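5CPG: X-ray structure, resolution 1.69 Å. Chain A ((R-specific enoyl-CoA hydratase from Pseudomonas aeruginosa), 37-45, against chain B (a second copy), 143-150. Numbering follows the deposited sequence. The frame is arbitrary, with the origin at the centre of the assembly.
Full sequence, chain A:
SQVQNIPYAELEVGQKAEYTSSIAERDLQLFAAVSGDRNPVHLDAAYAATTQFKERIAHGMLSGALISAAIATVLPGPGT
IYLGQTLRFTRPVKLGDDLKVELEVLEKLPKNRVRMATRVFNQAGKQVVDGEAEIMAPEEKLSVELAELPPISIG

Chain A, residues 37-45: DRNPVHLDA
Chain B, residues 143-150: SVELAELP

Chain A 37-45 turns compactly against an extended run of chain B, and the two bury 504 Å² between them. In chain B, residues 143-145 are strand, and the chain stays extended to Pro B150, with phi from -66° to -77° and psi from 142° to 155° over Leu B146 to Leu B149. In chain A, Pro A40 to His A42 have helical phi/psi without regular helical bonding. The turn is held by Asp A44 N to Pro A40 O at 2.8 Å and by Leu A43 N to Pro A40 O at 3.1 Å. In register, Asn A39 CA lies 5.3 Å from Leu B146 CA, and Pro A40 CA lies 4.9 Å from Ala B147 CA. The numbering rises together over these two pairs.

Arg A38 covers the most surface. Its backbone is at -99°/24°, and its side chain is m, t, m with chi4 at 121°. The residue bonds twice to Ala B147. Ala B147 N donates to Arg A38 O at 2.9 Å and 160°, a nearly straight bond. Arg A38 NH1 donates to Ala B147 O at 2.8 Å, with a more bent angle of 131°. One alanine thus has both its backbone polar groups satisfied by one arginine. The carbonyl lies at the guanidinium edge, where the N-H groups point. Leu B146 CD1 lies over one face, 3.7 Å from Arg A38 NH2. The aliphatic part of the arginine also packs, with Arg A38 CD 3.7 Å from Leu B149 CG.

Ala B147 is next in area. Its CB points toward chain A and meets Leu A43 CB at 3.8 Å and Pro A40 CB at 4.2 Å. The small methyl fits close to the turn while its backbone bonds to Arg A38. Leu A43 is m, t, and its CD1 reaches Leu B149 CD2 at 4.2 Å. Leu B149 is also m, t.

The CA-to-CB bond of Leu B146, again m, t, runs sideways to the chain A stretch. Its CD2 lies 4.0 Å from Asn A39 N and 4.5 Å from Pro A40 CD. The Pro A40 ring is C-gamma endo. Its CG packs on Val B144 CG1 at 3.6 Å, an apolar contact; Val B144 has chi1 at -174° (t).

Asp A37 makes no contact with B143-150 but braces the loop. Its chi1 is t, and its OD1 accepts from Asn A39 N at 3.1 Å and from Asn A39 ND2 at 2.9 Å. Asn A39 has chi1 at -91°, between wells. Asp A44, chi1 t, is the N-cap of the helix that follows.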

# COMPACT_ATOMS: atom_id res chain seq x y z
N ASP A 37 0.78 -7.94 8.00
CA ASP A 37 0.93 -7.09 9.21
C ASP A 37 -0.20 -7.39 10.18
O ASP A 37 -1.29 -6.76 10.13
CB ASP A 37 0.96 -5.60 8.88
CG ASP A 37 1.24 -4.71 10.08
OD1 ASP A 37 1.19 -5.22 11.23
OD2 ASP A 37 1.50 -3.50 9.85
N ARG A 38 0.11 -8.32 11.05
CA ARG A 38 -0.83 -8.81 12.07
C ARG A 38 -0.63 -8.19 13.46
O ARG A 38 -0.98 -8.79 14.49
CB ARG A 38 -0.72 -10.33 12.16
CG ARG A 38 -1.30 -11.03 10.88
CD ARG A 38 -1.26 -12.55 10.97
NE ARG A 38 0.11 -13.03 11.19
CZ ARG A 38 0.49 -13.76 12.24
NH1 ARG A 38 -0.38 -14.10 13.18
NH2 ARG A 38 1.76 -14.14 12.36
N ASN A 39 -0.04 -7.00 13.49
CA ASN A 39 0.08 -6.29 14.76
C ASN A 39 -1.30 -6.15 15.37
O ASN A 39 -2.25 -5.81 14.68
CB ASN A 39 0.68 -4.91 14.56
CG ASN A 39 2.18 -4.92 14.69
OD1 ASN A 39 2.70 -4.94 15.81
ND2 ASN A 39 2.88 -4.93 13.56
N PRO A 40 -1.43 -6.46 16.67
CA PRO A 40 -2.78 -6.64 17.22
C PRO A 40 -3.57 -5.33 17.36
O PRO A 40 -4.80 -5.39 17.49
CB PRO A 40 -2.51 -7.30 18.59
CG PRO A 40 -1.07 -6.93 18.91
CD PRO A 40 -0.38 -6.98 17.55
N VAL A 41 -2.92 -4.18 17.28
CA VAL A 41 -3.68 -2.93 17.40
C VAL A 41 -4.58 -2.74 16.17
O VAL A 41 -5.52 -1.94 16.21
CB VAL A 41 -2.76 -1.72 17.56
CG1 VAL A 41 -2.13 -1.33 16.18
CG2 VAL A 41 -3.51 -0.56 18.14
N HIS A 42 -4.28 -3.45 15.07
CA HIS A 42 -5.14 -3.42 13.89
C HIS A 42 -6.22 -4.49 13.86
O HIS A 42 -7.16 -4.41 13.06
CB HIS A 42 -4.28 -3.58 12.63
CG HIS A 42 -3.12 -2.65 12.56
ND1 HIS A 42 -3.27 -1.28 12.56
CD2 HIS A 42 -1.79 -2.89 12.52
CE1 HIS A 42 -2.07 -0.71 12.50
NE2 HIS A 42 -1.16 -1.67 12.47
N LEU A 43 -6.12 -5.50 14.72
CA LEU A 43 -6.96 -6.68 14.59
C LEU A 43 -7.75 -7.08 15.83
O LEU A 43 -8.86 -7.54 15.70
CB LEU A 43 -6.11 -7.89 14.17
CG LEU A 43 -5.59 -7.80 12.71
CD1 LEU A 43 -4.61 -8.93 12.40
CD2 LEU A 43 -6.74 -7.80 11.71
N ASP A 44 -7.15 -6.92 17.00
CA ASP A 44 -7.64 -7.47 18.28
C ASP A 44 -8.27 -6.36 19.10
O ASP A 44 -7.57 -5.50 19.60
CB ASP A 44 -6.46 -8.12 19.03
CG ASP A 44 -6.89 -8.86 20.30
OD1 ASP A 44 -7.83 -8.43 20.98
OD2 ASP A 44 -6.24 -9.87 20.64
N ALA A 45 -9.60 -6.35 19.21
CA ALA A 45 -10.28 -5.25 19.88
C ALA A 45 -9.92 -5.20 21.37
O ALA A 45 -9.72 -4.14 21.95
CB ALA A 45 -11.81 -5.38 19.70
N SER B 143 7.81 -6.97 23.44
CA SER B 143 7.53 -8.29 22.91
C SER B 143 6.02 -8.38 22.72
O SER B 143 5.26 -8.10 23.66
CB SER B 143 8.04 -9.38 23.86
OG SER B 143 8.00 -10.66 23.25
N VAL B 144 5.59 -8.71 21.51
CA VAL B 144 4.16 -8.70 21.18
C VAL B 144 3.72 -10.03 20.57
O VAL B 144 4.41 -10.60 19.73
CB VAL B 144 3.81 -7.52 20.22
CG1 VAL B 144 2.33 -7.42 19.99
CG2 VAL B 144 4.31 -6.20 20.78
N GLU B 145 2.58 -10.54 21.01
CA GLU B 145 1.95 -11.67 20.36
C GLU B 145 1.14 -11.21 19.15
O GLU B 145 0.17 -10.48 19.31
CB GLU B 145 1.02 -12.39 21.34
CG GLU B 145 0.35 -13.60 20.76
CD GLU B 145 1.29 -14.76 20.64
OE1 GLU B 145 2.33 -14.75 21.34
OE2 GLU B 145 0.99 -15.67 19.83
N LEU B 146 1.54 -11.60 17.94
CA LEU B 146 0.81 -11.12 16.77
C LEU B 146 -0.61 -11.71 16.78
O LEU B 146 -0.83 -12.81 17.28
CB LEU B 146 1.53 -11.48 15.47
CG LEU B 146 2.87 -10.77 15.24
CD1 LEU B 146 3.45 -11.20 13.91
CD2 LEU B 146 2.68 -9.26 15.26
N ALA B 147 -1.58 -10.97 16.23
CA ALA B 147 -2.95 -11.46 16.24
C ALA B 147 -3.17 -12.54 15.18
O ALA B 147 -2.45 -12.60 14.20
CB ALA B 147 -3.93 -10.31 16.03
N GLU B 148 -4.16 -13.41 15.40
CA GLU B 148 -4.57 -14.34 14.36
C GLU B 148 -5.39 -13.61 13.30
O GLU B 148 -6.19 -12.74 13.63
CB GLU B 148 -5.41 -15.48 14.93
CG GLU B 148 -4.62 -16.53 15.69
CD GLU B 148 -5.52 -17.60 16.26
OE1 GLU B 148 -6.67 -17.25 16.63
OE2 GLU B 148 -5.10 -18.76 16.31
N LEU B 149 -5.20 -13.96 12.04
CA LEU B 149 -6.14 -13.50 11.02
C LEU B 149 -7.43 -14.29 11.20
O LEU B 149 -7.41 -15.48 11.53
CB LEU B 149 -5.56 -13.69 9.61
CG LEU B 149 -4.49 -12.70 9.16
CD1 LEU B 149 -3.89 -13.13 7.84
CD2 LEU B 149 -5.10 -11.32 9.04
N PRO B 150 -8.57 -13.63 11.01
CA PRO B 150 -9.83 -14.38 10.97
C PRO B 150 -9.83 -15.32 9.74
O PRO B 150 -9.00 -15.15 8.86
CB PRO B 150 -10.89 -13.27 10.86
CG PRO B 150 -10.15 -12.09 10.26
CD PRO B 150 -8.73 -12.18 10.74